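Local atomic coordinates of pyridoxamine 5'-phosphate oxidase family protein (Corynebacterium diphtheriae NCTC 13129, PDB entry 3CP3), a protein that is of unknown function but belongs to the pyridoxamine 5'-phosphate oxidase family, whose relatives typically bind a flavin cofactor in a split beta-barrel. Residues D10-S22 with R128-V140. Sequence-based numbering, arbitrary orientation.
Sequences DPITILDSSDSLS and RIDVREVSGRAFV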
ATOM      1  N   ASP A  10       2.221  21.840   7.287  1.00 62.78           N
ATOM      2  CA  ASP A  10       0.967  22.566   6.883  1.00 62.80           C
ATOM      3  C   ASP A  10       0.064  21.640   6.078  1.00 61.84           C
ATOM      4  O   ASP A  10      -1.107  21.465   6.436  1.00 62.11           O
ATOM      5  CB  ASP A  10       1.263  23.847   6.079  1.00 62.97           C
ATOM      6  CG  ASP A  10       1.624  25.029   6.960  1.00 65.20           C
ATOM      7  OD1 ASP A  10       2.318  24.821   7.981  1.00 68.52           O
ATOM      8  OD2 ASP A  10       1.230  26.177   6.625  1.00 65.78           O
ATOM      9  N   PRO A  11       0.599  21.049   4.980  1.00 60.87           N
ATOM     10  CA  PRO A  11      -0.230  20.119   4.215  1.00 59.48           C
ATOM     11  C   PRO A  11      -0.365  18.736   4.867  1.00 57.87           C
ATOM     12  O   PRO A  11      -1.212  17.951   4.432  1.00 57.83           O
ATOM     13  CB  PRO A  11       0.515  20.010   2.877  1.00 59.75           C
ATOM     14  CG  PRO A  11       1.957  20.202   3.237  1.00 60.37           C
ATOM     15  CD  PRO A  11       1.941  21.216   4.370  1.00 60.73           C
ATOM     16  N   ILE A  12       0.469  18.434   5.870  1.00 55.58           N
ATOM     17  CA  ILE A  12       0.418  17.140   6.555  1.00 53.17           C
ATOM     18  C   ILE A  12       0.090  17.322   8.035  1.00 51.00           C
ATOM     19  O   ILE A  12       0.840  17.972   8.787  1.00 51.71           O
ATOM     20  CB  ILE A  12       1.719  16.297   6.385  1.00 53.86           C
ATOM     21  CG1 ILE A  12       2.036  16.081   4.905  1.00 54.09           C
ATOM     22  CG2 ILE A  12       1.590  14.905   7.072  1.00 53.57           C
ATOM     23  CD1 ILE A  12       3.186  15.115   4.687  1.00 55.86           C
ATOM     24  N   THR A  13      -1.054  16.763   8.436  1.00 47.15           N
ATOM     25  CA  THR A  13      -1.479  16.796   9.825  1.00 42.70           C
ATOM     26  C   THR A  13      -1.130  15.428  10.345  1.00 40.13           C
ATOM     27  O   THR A  13      -1.439  14.413   9.712  1.00 38.42           O
ATOM     28  CB  THR A  13      -2.972  17.080   9.943  1.00 42.79           C
ATOM     29  OG1 THR A  13      -3.230  18.417   9.507  1.00 43.14           O
ATOM     30  CG2 THR A  13      -3.456  16.952  11.383  1.00 42.57           C
ATOM     31  N   ILE A  14      -0.448  15.387  11.476  1.00 37.14           N
ATOM     32  CA  ILE A  14      -0.165  14.115  12.111  1.00 35.40           C
ATOM     33  C   ILE A  14      -1.384  13.830  12.971  1.00 33.90           C
ATOM     34  O   ILE A  14      -1.757  14.679  13.781  1.00 31.37           O
ATOM     35  CB  ILE A  14       1.100  14.171  12.992  1.00 36.03           C
ATOM     36  CG1 ILE A  14       2.311  14.659  12.162  1.00 38.64           C
ATOM     37  CG2 ILE A  14       1.359  12.834  13.685  1.00 35.60           C
ATOM     38  CD1 ILE A  14       2.491  13.909  10.844  1.00 44.36           C
ATOM     39  N   LEU A  15      -1.997  12.654  12.790  1.00 31.08           N
ATOM     40  CA  LEU A  15      -3.148  12.268  13.619  1.00 30.41           C
ATOM     41  C   LEU A  15      -2.714  11.670  14.950  1.00 29.82           C
ATOM     42  O   LEU A  15      -1.618  11.088  15.061  1.00 29.68           O
ATOM     43  CB  LEU A  15      -4.092  11.305  12.872  1.00 30.07           C
ATOM     44  CG  LEU A  15      -4.465  11.751  11.444  1.00 29.43           C
ATOM     45  CD1 LEU A  15      -5.258  10.670  10.633  1.00 25.97           C
ATOM     46  CD2 LEU A  15      -5.244  13.030  11.531  1.00 28.06           C
ATOM     47  N   ASP A  16      -3.561  11.809  15.963  1.00 29.76           N
ATOM     48  CA  ASP A  16      -3.325  11.093  17.213  1.00 29.43           C
ATOM     49  C   ASP A  16      -3.576   9.571  17.017  1.00 29.77           C
ATOM     50  O   ASP A  16      -4.237   9.154  16.059  1.00 29.28           O
ATOM     51  CB  ASP A  16      -4.047  11.753  18.414  1.00 30.90           C
ATOM     52  CG  ASP A  16      -5.543  11.632  18.347  1.00 32.89           C
ATOM     53  OD1 ASP A  16      -6.027  10.496  18.347  1.00 30.77           O
ATOM     54  OD2 ASP A  16      -6.246  12.669  18.361  1.00 38.51           O
ATOM     55  N   SER A  17      -2.953   8.747  17.860  1.00 29.42           N
ATOM     56  CA  SER A  17      -3.093   7.286  17.794  1.00 30.04           C
ATOM     57  C   SER A  17      -4.558   6.802  17.885  1.00 28.33           C
ATOM     58  O   SER A  17      -4.971   5.936  17.124  1.00 29.42           O
ATOM     59  CB  SER A  17      -2.286   6.642  18.946  1.00 31.48           C
ATOM     60  OG  SER A  17      -2.601   5.253  18.981  1.00 37.79           O
ATOM     61  N   SER A  18      -5.344   7.353  18.799  1.00 26.17           N
ATOM     62  CA  SER A  18      -6.760   6.956  18.913  1.00 26.81           C
ATOM     63  C   SER A  18      -7.541   7.239  17.655  1.00 25.41           C
ATOM     64  O   SER A  18      -8.351   6.430  17.239  1.00 25.76           O
ATOM     65  CB  SER A  18      -7.470   7.747  20.021  1.00 25.63           C
ATOM     66  OG  SER A  18      -7.195   7.180  21.275  1.00 33.92           O
ATOM     67  N   ASP A  19      -7.355   8.435  17.095  1.00 24.85           N
ATOM     68  CA  ASP A  19      -7.993   8.822  15.820  1.00 24.40           C
ATOM     69  C   ASP A  19      -7.558   7.833  14.734  1.00 25.12           C
ATOM     70  O   ASP A  19      -8.373   7.281  13.966  1.00 24.29           O
ATOM     71  CB  ASP A  19      -7.573  10.277  15.510  1.00 24.14           C
ATOM     72  CG  ASP A  19      -8.327  10.906  14.321  1.00 24.87           C
ATOM     73  OD1 ASP A  19      -9.361  10.358  13.824  1.00 23.10           O
ATOM     74  OD2 ASP A  19      -7.822  11.930  13.810  1.00 23.94           O
ATOM     75  N   SER A  20      -6.255   7.636  14.629  1.00 25.44           N
ATOM     76  CA  SER A  20      -5.685   6.709  13.660  1.00 25.89           C
ATOM     77  C   SER A  20      -6.300   5.315  13.716  1.00 25.37           C
ATOM     78  O   SER A  20      -6.733   4.734  12.680  1.00 27.83           O
ATOM     79  CB  SER A  20      -4.166   6.613  13.903  1.00 26.33           C
ATOM     80  OG  SER A  20      -3.577   7.822  13.436  1.00 26.41           O
ATOM     81  N   LEU A  21      -6.332   4.769  14.899  1.00 26.16           N
ATOM     82  CA  LEU A  21      -6.949   3.416  15.076  1.00 27.72           C
ATOM     83  C   LEU A  21      -8.458   3.374  14.839  1.00 28.92           C
ATOM     84  O   LEU A  21      -8.963   2.387  14.273  1.00 30.38           O
ATOM     85  CB  LEU A  21      -6.605   2.847  16.440  1.00 27.90           C
ATOM     86  CG  LEU A  21      -5.109   2.548  16.594  1.00 28.94           C
ATOM     87  CD1 LEU A  21      -4.854   2.194  18.057  1.00 32.26           C
ATOM     88  CD2 LEU A  21      -4.662   1.462  15.625  1.00 28.55           C
ATOM     89  N   SER A  22      -9.195   4.416  15.257  1.00 27.69           N
ATOM     90  CA  SER A  22     -10.618   4.454  14.886  1.00 26.49           C
ATOM     91  C   SER A  22     -10.775   4.443  13.354  1.00 26.72           C
ATOM     92  O   SER A  22     -11.616   3.711  12.756  1.00 26.53           O
ATOM     93  CB  SER A  22     -11.263   5.707  15.446  1.00 24.89           C
ATOM     94  OG  SER A  22     -11.152   5.733  16.862  1.00 25.34           O
ATOM     95  N   ARG A 128      -1.855 -12.999  12.645  1.00 28.83           N
ATOM     96  CA  ARG A 128      -1.962 -11.933  13.630  1.00 28.68           C
ATOM     97  C   ARG A 128      -0.804 -10.965  13.432  1.00 29.50           C
ATOM     98  O   ARG A 128       0.338 -11.398  13.325  1.00 27.51           O
ATOM     99  CB  ARG A 128      -1.818 -12.490  15.054  1.00 29.26           C
ATOM    100  CG  ARG A 128      -2.050 -11.455  16.174  1.00 31.70           C
ATOM    101  CD  ARG A 128      -1.181 -11.765  17.405  1.00 36.34           C
ATOM    102  NE  ARG A 128      -1.015 -13.203  17.579  1.00 37.71           N
ATOM    103  CZ  ARG A 128       0.122 -13.818  17.876  1.00 40.29           C
ATOM    104  NH1 ARG A 128       1.269 -13.146  18.058  1.00 38.44           N
ATOM    105  NH2 ARG A 128       0.114 -15.141  17.991  1.00 40.80           N
ATOM    106  N   ILE A 129      -1.106  -9.666  13.424  1.00 29.06           N
ATOM    107  CA  ILE A 129      -0.071  -8.639  13.465  1.00 30.44           C
ATOM    108  C   ILE A 129      -0.030  -8.031  14.850  1.00 30.94           C
ATOM    109  O   ILE A 129      -1.003  -7.449  15.280  1.00 31.67           O
ATOM    110  CB  ILE A 129      -0.257  -7.469  12.403  1.00 30.73           C
ATOM    111  CG1 ILE A 129      -0.447  -8.042  10.986  1.00 30.95           C
ATOM    112  CG2 ILE A 129       1.023  -6.563  12.455  1.00 29.61           C
ATOM    113  CD1 ILE A 129      -0.923  -7.029   9.878  1.00 30.90           C
ATOM    114  N   ASP A 130       1.111  -8.141  15.519  1.00 30.57           N
ATOM    115  CA  ASP A 130       1.342  -7.456  16.763  1.00 31.75           C
ATOM    116  C   ASP A 130       1.891  -6.079  16.405  1.00 33.16           C
ATOM    117  O   ASP A 130       2.966  -5.981  15.829  1.00 34.75           O
ATOM    118  CB  ASP A 130       2.396  -8.197  17.582  1.00 31.82           C
ATOM    119  CG  ASP A 130       1.847  -9.445  18.251  1.00 31.22           C
ATOM    120  OD1 ASP A 130       0.648  -9.527  18.565  1.00 30.61           O
ATOM    121  OD2 ASP A 130       2.619 -10.364  18.430  1.00 31.49           O
ATOM    122  N   VAL A 131       1.151  -5.036  16.771  1.00 33.07           N
ATOM    123  CA  VAL A 131       1.434  -3.671  16.375  1.00 34.87           C
ATOM    124  C   VAL A 131       2.429  -3.005  17.307  1.00 35.70           C
ATOM    125  O   VAL A 131       2.238  -2.984  18.531  1.00 36.83           O
ATOM    126  CB  VAL A 131       0.125  -2.904  16.317  1.00 34.93           C
ATOM    127  CG1 VAL A 131       0.365  -1.398  15.954  1.00 36.26           C
ATOM    128  CG2 VAL A 131      -0.765  -3.553  15.268  1.00 32.63           C
ATOM    129  N   ARG A 132       3.520  -2.521  16.716  1.00 36.04           N
ATOM    130  CA  ARG A 132       4.612  -1.833  17.436  1.00 36.62           C
ATOM    131  C   ARG A 132       4.400  -0.306  17.379  1.00 35.41           C
ATOM    132  O   ARG A 132       4.751   0.409  18.330  1.00 34.04           O
ATOM    133  CB  ARG A 132       5.916  -2.158  16.695  1.00 37.07           C
ATOM    134  CG  ARG A 132       7.211  -2.270  17.467  1.00 45.55           C
ATOM    135  CD  ARG A 132       8.391  -2.429  16.394  1.00 45.47           C
ATOM    136  NE  ARG A 132       8.132  -3.611  15.573  1.00 49.81           N
ATOM    137  CZ  ARG A 132       8.357  -3.710  14.269  1.00 47.12           C
ATOM    138  NH1 ARG A 132       8.857  -2.705  13.572  1.00 48.46           N
ATOM    139  NH2 ARG A 132       8.058  -4.829  13.662  1.00 44.31           N
ATOM    140  N   GLU A 133       3.859   0.181  16.257  0.50 33.15           N
ATOM    141  CA  GLU A 133       3.719   1.631  16.000  0.50 33.43           C
ATOM    142  C   GLU A 133       2.490   1.929  15.143  0.50 32.66           C
ATOM    143  O   GLU A 133       2.114   1.134  14.259  0.50 32.24           O
ATOM    144  CB  GLU A 133       4.945   2.211  15.257  0.50 32.76           C
ATOM    145  CG  GLU A 133       6.261   2.272  16.043  0.50 34.79           C
ATOM    146  CD  GLU A 133       7.444   2.800  15.212  0.50 36.85           C
ATOM    147  OE1 GLU A 133       8.468   2.090  15.082  0.50 40.53           O
ATOM    148  OE2 GLU A 133       7.373   3.937  14.698  0.50 38.84           O
ATOM    149  N   VAL A 134       1.916   3.107  15.357  1.00 32.01           N
ATOM    150  CA  VAL A 134       0.722   3.537  14.622  1.00 32.17           C
ATOM    151  C   VAL A 134       1.093   4.906  14.088  1.00 32.23           C
ATOM    152  O   VAL A 134       1.540   5.757  14.867  1.00 30.88           O
ATOM    153  CB  VAL A 134      -0.435   3.743  15.609  1.00 32.51           C
ATOM    154  CG1 VAL A 134      -1.709   4.225  14.862  1.00 33.63           C
ATOM    155  CG2 VAL A 134      -0.712   2.457  16.410  1.00 32.09           C
ATOM    156  N   SER A 135       0.973   5.121  12.783  1.00 31.12           N
ATOM    157  CA  SER A 135       1.174   6.479  12.262  1.00 31.84           C
ATOM    158  C   SER A 135       0.030   6.917  11.398  1.00 30.24           C
ATOM    159  O   SER A 135      -0.177   6.359  10.338  1.00 28.68           O
ATOM    160  CB  SER A 135       2.472   6.590  11.452  1.00 33.91           C
ATOM    161  OG  SER A 135       3.546   6.099  12.234  1.00 40.45           O
ATOM    162  N   GLY A 136      -0.664   7.979  11.790  1.00 28.26           N
ATOM    163  CA  GLY A 136      -1.778   8.414  10.948  1.00 26.90           C
ATOM    164  C   GLY A 136      -1.438   9.758  10.391  1.00 27.29           C
ATOM    165  O   GLY A 136      -0.850  10.577  11.078  1.00 26.09           O
ATOM    166  N   ARG A 137      -1.859  10.023   9.170  1.00 27.18           N
ATOM    167  CA  ARG A 137      -1.592  11.327   8.565  1.00 30.76           C
ATOM    168  C   ARG A 137      -2.820  11.744   7.802  1.00 30.58           C
ATOM    169  O   ARG A 137      -3.485  10.896   7.219  1.00 31.07           O
ATOM    170  CB  ARG A 137      -0.424  11.170   7.575  1.00 31.86           C
ATOM    171  CG  ARG A 137       0.868  10.784   8.244  1.00 38.18           C
ATOM    172  CD  ARG A 137       2.005  10.664   7.247  1.00 47.92           C
ATOM    173  NE  ARG A 137       2.122   9.313   6.726  1.00 54.43           N
ATOM    174  CZ  ARG A 137       3.279   8.782   6.308  1.00 57.68           C
ATOM    175  NH1 ARG A 137       4.396   9.496   6.359  1.00 58.30           N
ATOM    176  NH2 ARG A 137       3.315   7.533   5.850  1.00 57.22           N
ATOM    177  N   ALA A 138      -3.102  13.034   7.793  1.00 31.92           N
ATOM    178  CA  ALA A 138      -4.058  13.575   6.889  1.00 33.56           C
ATOM    179  C   ALA A 138      -3.286  14.567   6.024  1.00 35.53           C
ATOM    180  O   ALA A 138      -2.454  15.340   6.503  1.00 36.43           O
ATOM    181  CB  ALA A 138      -5.190  14.316   7.640  1.00 32.02           C
ATOM    182  N   PHE A 139      -3.644  14.565   4.760  1.00 38.48           N
ATOM    183  CA  PHE A 139      -3.045  15.402   3.739  1.00 41.21           C
ATOM    184  C   PHE A 139      -4.092  16.360   3.171  1.00 41.93           C
ATOM    185  O   PHE A 139      -5.112  15.898   2.700  1.00 42.46           O
ATOM    186  CB  PHE A 139      -2.578  14.468   2.610  1.00 41.26           C
ATOM    187  CG  PHE A 139      -1.830  13.236   3.079  1.00 42.47           C
ATOM    188  CD1 PHE A 139      -0.424  13.194   3.025  1.00 44.56           C
ATOM    189  CD2 PHE A 139      -2.522  12.087   3.506  1.00 41.60           C
ATOM    190  CE1 PHE A 139       0.275  12.036   3.433  1.00 40.05           C
ATOM    191  CE2 PHE A 139      -1.847  10.935   3.932  1.00 42.26           C
ATOM    192  CZ  PHE A 139      -0.414  10.909   3.883  1.00 42.53           C
ATOM    193  N   VAL A 140      -3.843  17.674   3.201  1.00 43.14           N
ATOM    194  CA  VAL A 140      -4.725  18.661   2.582  1.00 44.54           C
ATOM    195  C   VAL A 140      -3.965  19.575   1.612  1.00 45.08           C
ATOM    196  O   VAL A 140      -4.190  19.526   0.401  1.00 45.40           O
ATOM    197  CB  VAL A 140      -5.445  19.534   3.637  1.00 44.97           C
ATOM    198  CG1 VAL A 140      -6.145  20.740   2.984  1.00 45.94           C
ATOM    199  CG2 VAL A 140      -6.432  18.686   4.441  1.00 46.40           C
TER
HETATM  200  O   HOH W   1      -0.200   9.013  14.382  1.00 39.92           O
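Thr13 and Ala138 grip each other through two backbone bonds, Thr13 N to Ala138 O at 2.8 Å and Ala138 N to Thr13 O at 2.9 Å. This antiparallel hydrogen-bonded pair centres the pairing of strand 12-15 with the end of strand 125-139, continued by Val140 N bonding to Pro11 O. Leu15 N still donates to Gly136 O (2.9 Å), but Leu15 O lies 4.6 Å from Gly136 N; a water replaces that return bond alone, donating to Leu15 O and accepting from Gly136 N. Leu15 lays CD2 against Ala138 CB (4.1 Å), whereas Ile12 and Phe139 meet on the other face, where Arg137 reaches Asp41 of the second subunit in a salt bridge. Beyond Leu15 the N-terminal segment turns at Asp16 into the helix, whose residues 17-22 run at 84° to strand 133-139. Ser20 stands over Gly136, its OG 3.1 Å from Gly136 CA; with OG beside the backbone N (chi1 -73°), the hydroxyl donates back to Asp16 O, which also accepts from Ser20 N. Ser20 CB and Leu21 CD2 close on Val134 CG1. Glycine's bare backbone thus admits the serine, while backbone bonds and one water join the N-terminal strand to the sheet's C-terminal strand, beside the dimer interface.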